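Cellobiose 2-epimerase (Ruminococcus albus, PDB 3VW5) catalyses the reversible epimerization of cellobiose to 4-O-beta-D-glucopyranosyl-D-mannose, acting on an unmodified sugar. Local coordinates at residues Met106-Tyr110 with Asn165-Ser169. The protein carries 2 engineered substitutions. Residues are numbered along the deposited sequence; the frame is centred on the assembly and turned at random.
Sequences MKHTY and NEALS
His108 reaches across to Asn165 and Leu168. Its NE2 donates a hydrogen bond to Asn165 OD1 at 3.0 Å. The oxygen lies close to the imidazole plane, but the donor stands well above the carbonyl plane of the amide. Ring and amide are turned 61° from each other. At the other ring nitrogen, ND1 weakly accepts from Tyr110 N, 3.4 Å away. This is an N-cap bond, so the imidazole links the start of helix 109-126 to the loop 165-169. The amide is itself anchored: Asn165 ND2 bonds to Glu154 OE2 and to Asp176 O.

The close packing centres on Leu168, which is buried. Its two methyls divide the work. CD1 touches His108 CE1 at 3.7 Å and Tyr110 CD1 at 4.0 Å. CD2 sits over the face of the Tyr110 ring, 4.1 Å from the centroid and 7° off its normal, a CH-pi contact. With CG anti to the backbone N (chi1 174°), the Tyr110 ring is carried to the Leu168 side chain. His184 also meets the Tyr110 ring, with the two planes nearly perpendicular.

In this (alpha/alpha)6 barrel, the contact lies where strand 102-108 runs into helix 109-126. The loop between strands 151-156 and 177-178 folds against that junction. An alanine in place of His108 would probably leave Asn165 OD1 without this donor, Tyr110 N without its side-chain cap, and a gap beside Leu168 CD1.

Toward solvent the fit is looser. Met106 CE comes no nearer than 4.3 Å to Ala167 CB, and both residues are partly exposed. Glu166 is exposed, and its side chain does not touch segment 106-110.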
ATOM      1  N   MET A 106      -6.070  19.062   3.569  1.00 43.99           N
ATOM      2  CA  MET A 106      -6.476  18.553   2.261  1.00 38.94           C
ATOM      3  C   MET A 106      -7.048  17.129   2.373  1.00 45.23           C
ATOM      4  O   MET A 106      -6.503  16.276   3.089  1.00 46.32           O
ATOM      5  CB  MET A 106      -5.246  18.580   1.333  1.00 44.34           C
ATOM      6  CG  MET A 106      -5.383  17.862  -0.010  1.00 53.07           C
ATOM      7  SD  MET A 106      -4.691  16.195  -0.008  1.00 64.65           S
ATOM      8  CE  MET A 106      -3.079  16.448  -0.766  1.00 55.61           C
ATOM      9  N   LYS A 107      -8.149  16.871   1.675  1.00 43.78           N
ATOM     10  CA  LYS A 107      -8.771  15.546   1.693  1.00 39.09           C
ATOM     11  C   LYS A 107      -8.385  14.778   0.446  1.00 40.64           C
ATOM     12  O   LYS A 107      -8.489  15.292  -0.665  1.00 42.89           O
ATOM     13  CB  LYS A 107     -10.298  15.651   1.770  1.00 36.96           C
ATOM     14  CG  LYS A 107     -10.820  16.432   2.962  1.00 41.01           C
ATOM     15  CD  LYS A 107     -10.578  15.684   4.268  1.00 39.40           C
ATOM     16  CE  LYS A 107     -10.974  16.520   5.492  1.00 41.64           C
ATOM     17  NZ  LYS A 107     -12.455  16.625   5.663  1.00 38.62           N
ATOM     18  N   HIS A 108      -7.941  13.543   0.630  1.00 41.87           N
ATOM     19  CA  HIS A 108      -7.544  12.712  -0.494  1.00 35.81           C
ATOM     20  C   HIS A 108      -8.154  11.313  -0.431  1.00 36.61           C
ATOM     21  O   HIS A 108      -7.927  10.548   0.511  1.00 35.04           O
ATOM     22  CB  HIS A 108      -6.018  12.628  -0.595  1.00 43.56           C
ATOM     23  CG  HIS A 108      -5.520  12.515  -2.000  1.00 54.92           C
ATOM     24  ND1 HIS A 108      -5.841  11.447  -2.824  1.00 50.79           N
ATOM     25  CD2 HIS A 108      -4.737  13.340  -2.741  1.00 52.57           C
ATOM     26  CE1 HIS A 108      -5.273  11.620  -4.003  1.00 53.00           C
ATOM     27  NE2 HIS A 108      -4.594  12.759  -3.980  1.00 53.42           N
ATOM     28  N   THR A 109      -8.939  10.991  -1.449  1.00 34.57           N
ATOM     29  CA  THR A 109      -9.548   9.681  -1.567  1.00 34.23           C
ATOM     30  C   THR A 109      -8.582   8.550  -1.195  1.00 35.91           C
ATOM     31  O   THR A 109      -8.926   7.615  -0.471  1.00 34.62           O
ATOM     32  CB  THR A 109     -10.042   9.475  -2.990  1.00 33.13           C
ATOM     33  OG1 THR A 109     -11.028  10.466  -3.264  1.00 44.58           O
ATOM     34  CG2 THR A 109     -10.663   8.113  -3.171  1.00 28.43           C
ATOM     35  N   TYR A 110      -7.368   8.645  -1.710  1.00 39.38           N
ATOM     36  CA  TYR A 110      -6.339   7.638  -1.495  1.00 36.85           C
ATOM     37  C   TYR A 110      -5.970   7.512  -0.009  1.00 36.77           C
ATOM     38  O   TYR A 110      -5.826   6.404   0.523  1.00 36.96           O
ATOM     39  CB  TYR A 110      -5.148   8.048  -2.347  1.00 41.45           C
ATOM     40  CG  TYR A 110      -3.908   7.248  -2.180  1.00 41.95           C
ATOM     41  CD1 TYR A 110      -3.646   6.188  -3.021  1.00 51.08           C
ATOM     42  CD2 TYR A 110      -2.962   7.584  -1.216  1.00 47.94           C
ATOM     43  CE1 TYR A 110      -2.487   5.452  -2.900  1.00 55.70           C
ATOM     44  CE2 TYR A 110      -1.794   6.853  -1.074  1.00 54.02           C
ATOM     45  CZ  TYR A 110      -1.558   5.784  -1.925  1.00 60.97           C
ATOM     46  OH  TYR A 110      -0.396   5.046  -1.824  1.00 64.68           O
ATOM     47  N   ASN A 165      -4.507  17.402  -8.161  1.00 59.85           N
ATOM     48  CA  ASN A 165      -4.047  16.133  -7.630  1.00 56.04           C
ATOM     49  C   ASN A 165      -2.504  16.016  -7.625  1.00 66.41           C
ATOM     50  O   ASN A 165      -1.928  15.109  -8.240  1.00 69.89           O
ATOM     51  CB  ASN A 165      -4.694  14.997  -8.428  1.00 56.22           C
ATOM     52  CG  ASN A 165      -4.643  13.655  -7.710  1.00 58.22           C
ATOM     53  OD1 ASN A 165      -3.834  13.442  -6.800  1.00 56.73           O
ATOM     54  ND2 ASN A 165      -5.511  12.733  -8.132  1.00 52.62           N
ATOM     55  N   GLU A 166      -1.844  16.963  -6.961  1.00 72.10           N
ATOM     56  CA  GLU A 166      -0.439  16.829  -6.585  1.00 68.28           C
ATOM     57  C   GLU A 166      -0.395  15.722  -5.553  1.00 67.21           C
ATOM     58  O   GLU A 166      -1.424  15.406  -4.953  1.00 75.65           O
ATOM     59  CB  GLU A 166       0.043  18.126  -5.925  1.00 73.72           C
ATOM     60  CG  GLU A 166       0.844  19.062  -6.825  1.00 80.50           C
ATOM     61  CD  GLU A 166       0.773  20.528  -6.381  1.00 92.95           C
ATOM     62  OE1 GLU A 166       0.940  20.810  -5.159  1.00 85.92           O
ATOM     63  OE2 GLU A 166       0.543  21.400  -7.263  1.00 86.61           O
ATOM     64  N   ALA A 167       0.769  15.127  -5.332  1.00 63.44           N
ATOM     65  CA  ALA A 167       0.903  14.109  -4.276  1.00 73.41           C
ATOM     66  C   ALA A 167       0.743  12.686  -4.796  1.00 69.96           C
ATOM     67  O   ALA A 167       1.372  11.755  -4.281  1.00 65.96           O
ATOM     68  CB  ALA A 167      -0.080  14.353  -3.119  1.00 62.03           C
ATOM     69  N   LEU A 168      -0.119  12.514  -5.794  1.00 65.38           N
ATOM     70  CA  LEU A 168      -0.150  11.272  -6.560  1.00 61.91           C
ATOM     71  C   LEU A 168       0.475  11.456  -7.955  1.00 59.98           C
ATOM     72  O   LEU A 168       0.801  10.471  -8.627  1.00 54.38           O
ATOM     73  CB  LEU A 168      -1.579  10.712  -6.667  1.00 56.90           C
ATOM     74  CG  LEU A 168      -2.190  10.060  -5.414  1.00 57.64           C
ATOM     75  CD1 LEU A 168      -3.282   9.042  -5.813  1.00 49.40           C
ATOM     76  CD2 LEU A 168      -1.134   9.414  -4.509  1.00 50.32           C
ATOM     77  N   SER A 169       0.654  12.710  -8.373  1.00 63.48           N
ATOM     78  CA  SER A 169       1.273  12.993  -9.662  1.00 71.23           C
ATOM     79  C   SER A 169       2.750  12.599  -9.656  1.00 74.62           C
ATOM     80  O   SER A 169       3.381  12.551  -8.594  1.00 70.56           O
ATOM     81  CB  SER A 169       1.107  14.466 -10.051  1.00 79.00           C
ATOM     82  OG  SER A 169       2.353  15.162 -10.003  1.00 84.19           O
TER